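PDB 1PMH: beta-1,4-mannanase from Caldicellulosiruptor saccharolyticus, which belongs to a mannan-degrading enzyme and, as its family 27 carbohydrate-binding module, binds mannohexaose on a jellyroll beta-sandwich. Local coordinates for residues 6-11 with 176-182. Sequence-based numbering, arbitrary orientation. Where two conformers were deposited one is given.
With CA (calcium ion), chain C.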
loop_
_atom_site.group_PDB
_atom_site.type_symbol
_atom_site.label_atom_id
_atom_site.label_comp_id
_atom_site.label_asym_id
_atom_site.label_seq_id
_atom_site.Cartn_x
_atom_site.Cartn_y
_atom_site.Cartn_z
ATOM N N PRO A 6 -5.829 7.765 -15.855
ATOM C CA PRO A 6 -5.489 7.140 -14.571
ATOM C C PRO A 6 -3.996 7.084 -14.356
ATOM O O PRO A 6 -3.272 6.905 -15.330
ATOM C CB PRO A 6 -6.109 5.745 -14.670
ATOM C CG PRO A 6 -7.172 5.917 -15.806
ATOM C CD PRO A 6 -6.595 6.880 -16.743
ATOM N N VAL A 7 -3.578 7.224 -13.110
ATOM C CA VAL A 7 -2.185 7.018 -12.754
ATOM C C VAL A 7 -2.100 5.573 -12.273
ATOM O O VAL A 7 -2.781 5.188 -11.345
ATOM C CB VAL A 7 -1.713 7.951 -11.637
ATOM C CG1 VAL A 7 -0.296 7.653 -11.271
ATOM C CG2 VAL A 7 -1.866 9.408 -11.993
ATOM N N VAL A 8 -1.335 4.755 -12.992
ATOM C CA VAL A 8 -1.335 3.319 -12.772
ATOM C C VAL A 8 0.050 2.878 -12.302
ATOM O O VAL A 8 1.020 2.797 -13.072
ATOM C CB VAL A 8 -1.668 2.570 -14.078
ATOM C CG1 VAL A 8 -1.690 1.083 -13.872
ATOM C CG2 VAL A 8 -3.061 3.018 -14.522
ATOM N N LEU A 9 0.162 2.575 -11.013
ATOM C CA LEU A 9 1.397 2.124 -10.372
ATOM C C LEU A 9 1.274 0.607 -10.193
ATOM O O LEU A 9 0.869 0.084 -9.158
ATOM C CB LEU A 9 1.603 2.885 -9.071
ATOM C CG LEU A 9 1.449 4.404 -9.135
ATOM C CD1 LEU A 9 1.783 5.046 -7.805
ATOM C CD2 LEU A 9 2.360 4.985 -10.210
ATOM N N ASP A 10 1.648 -0.076 -11.266
ATOM C CA ASP A 10 1.498 -1.524 -11.391
ATOM C C ASP A 10 2.824 -2.289 -11.329
ATOM O O ASP A 10 2.822 -3.513 -11.402
ATOM C CB ASP A 10 0.725 -1.931 -12.645
ATOM C CG ASP A 10 1.356 -1.479 -13.927
ATOM O OD1 ASP A 10 2.491 -0.964 -13.925
ATOM O OD2 ASP A 10 0.693 -1.635 -14.982
ATOM N N PHE A 11 3.927 -1.560 -11.235
ATOM C CA PHE A 11 5.281 -2.082 -11.129
ATOM C C PHE A 11 5.694 -2.847 -12.386
ATOM O O PHE A 11 6.722 -3.528 -12.363
ATOM C CB PHE A 11 5.467 -2.884 -9.835
ATOM C CG PHE A 11 4.983 -2.081 -8.654
ATOM C CD1 PHE A 11 5.765 -1.035 -8.174
ATOM C CD2 PHE A 11 3.719 -2.278 -8.120
ATOM C CE1 PHE A 11 5.293 -0.198 -7.187
ATOM C CE2 PHE A 11 3.227 -1.419 -7.117
ATOM C CZ PHE A 11 4.014 -0.407 -6.654
ATOM N N ASP A 176 0.237 -4.013 -5.079
ATOM C CA ASP A 176 0.220 -3.968 -6.547
ATOM C C ASP A 176 -0.982 -3.139 -6.977
ATOM O O ASP A 176 -1.931 -2.906 -6.224
ATOM C CB ASP A 176 0.168 -5.374 -7.153
ATOM C CG ASP A 176 0.744 -5.498 -8.554
ATOM O OD1 ASP A 176 1.151 -4.485 -9.145
ATOM O OD2 ASP A 176 0.785 -6.610 -9.085
ATOM N N ASN A 177 -0.933 -2.754 -8.252
ATOM C CA ASN A 177 -2.085 -2.102 -8.885
ATOM C C ASN A 177 -2.615 -0.947 -8.051
ATOM O O ASN A 177 -3.823 -0.816 -7.806
ATOM C CB ASN A 177 -3.150 -3.130 -9.207
ATOM C CG ASN A 177 -2.666 -4.118 -10.245
ATOM O OD1 ASN A 177 -1.852 -3.781 -11.106
ATOM N ND2 ASN A 177 -3.147 -5.332 -10.187
ATOM N N VAL A 178 -1.677 -0.083 -7.672
ATOM C CA VAL A 178 -2.073 1.155 -6.991
ATOM C C VAL A 178 -2.459 2.127 -8.090
ATOM O O VAL A 178 -1.646 2.438 -8.932
ATOM C CB VAL A 178 -0.908 1.672 -6.140
ATOM C CG1 VAL A 178 -1.276 3.035 -5.549
ATOM C CG2 VAL A 178 -0.533 0.640 -5.052
ATOM N N ARG A 179 -3.704 2.589 -8.071
ATOM C CA ARG A 179 -4.228 3.417 -9.139
ATOM C C ARG A 179 -4.907 4.649 -8.568
ATOM O O ARG A 179 -5.686 4.571 -7.606
ATOM C CB ARG A 179 -5.238 2.653 -10.009
ATOM C CG ARG A 179 -4.605 1.457 -10.700
ATOM C CD ARG A 179 -5.467 0.905 -11.782
ATOM N NE ARG A 179 -6.558 0.187 -11.146
ATOM C CZ ARG A 179 -7.553 -0.348 -11.850
ATOM N NH1 ARG A 179 -7.642 -0.143 -13.155
ATOM N NH2 ARG A 179 -8.494 -1.029 -11.212
ATOM N N ILE A 180 -4.644 5.813 -9.173
ATOM C CA ILE A 180 -5.358 7.062 -8.888
ATOM C C ILE A 180 -6.291 7.232 -10.076
ATOM O O ILE A 180 -5.837 7.344 -11.221
ATOM C CB ILE A 180 -4.362 8.213 -8.698
ATOM C CG1 ILE A 180 -3.330 7.906 -7.592
ATOM C CG2 ILE A 180 -5.134 9.540 -8.535
ATOM C CD1 ILE A 180 -2.221 8.961 -7.596
ATOM N N ARG A 181 -7.597 7.186 -9.787
ATOM C CA ARG A 181 -8.603 6.872 -10.797
ATOM C C ARG A 181 -9.697 7.935 -10.836
ATOM O O ARG A 181 -10.097 8.426 -9.790
ATOM C CB ARG A 181 -9.278 5.516 -10.540
ATOM C CG ARG A 181 -8.345 4.341 -10.432
ATOM C CD ARG A 181 -9.075 3.022 -10.297
ATOM N NE ARG A 181 -9.604 2.606 -11.593
ATOM C CZ ARG A 181 -10.591 1.742 -11.807
ATOM N NH1 ARG A 181 -11.221 1.190 -10.798
ATOM N NH2 ARG A 181 -11.011 1.516 -13.045
ATOM N N PRO A 182 -10.240 8.208 -12.011
ATOM C CA PRO A 182 -11.495 8.987 -12.073
ATOM C C PRO A 182 -12.731 8.263 -11.547
ATOM O O PRO A 182 -13.762 8.872 -11.206
ATOM C CB PRO A 182 -11.614 9.336 -13.554
ATOM C CG PRO A 182 -10.900 8.183 -14.276
ATOM C CD PRO A 182 -9.739 7.865 -13.354
HETATM CA CA CA C . 2.032 -5.714 -11.123
HETATM O O HOH W 1 0.077 -5.233 -12.280
#
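D176 and the backbone of D10 meet at a calcium ion. The D176 carboxylate grips it with both oxygens, each 2.5 Å from the metal, and D10 O binds it at 2.4 Å. With CG anti to its backbone N (chi1 -154°), D176 turns its carboxylate towards residues 10-11. D176 OD1 lies at the edge of the F11 ring, 3.5 Å from CD2, with carboxylate and ring planes 45° apart. The same oxygen accepts a hydrogen bond from N177 N, above the carboxylate plane. N177 OD1 accepts a hydrogen bond from the calcium-bound water, while its ND2 hydrogen-bonds E88. E12, N44 and Y46 complete the site, which fastens the N-terminal segment to the last strand.

Beyond the metal, strands 7-9 and 176-181 pair antiparallel. V7 and I180 exchange two backbone hydrogen bonds, as do L9 and V178. These four side chains share one face, where V7 CB meets I180 CB at 4.0 Å. R179 lies on the other face, R181 NE 3.6 Å above its guanidinium plane; both form salt bridges with E86. Strand 7-9 flanks strand 172-181, which also pairs with strands 47-53 and 84-92. V178 reaches L158 and F160 of strand 153-165, in the second sheet.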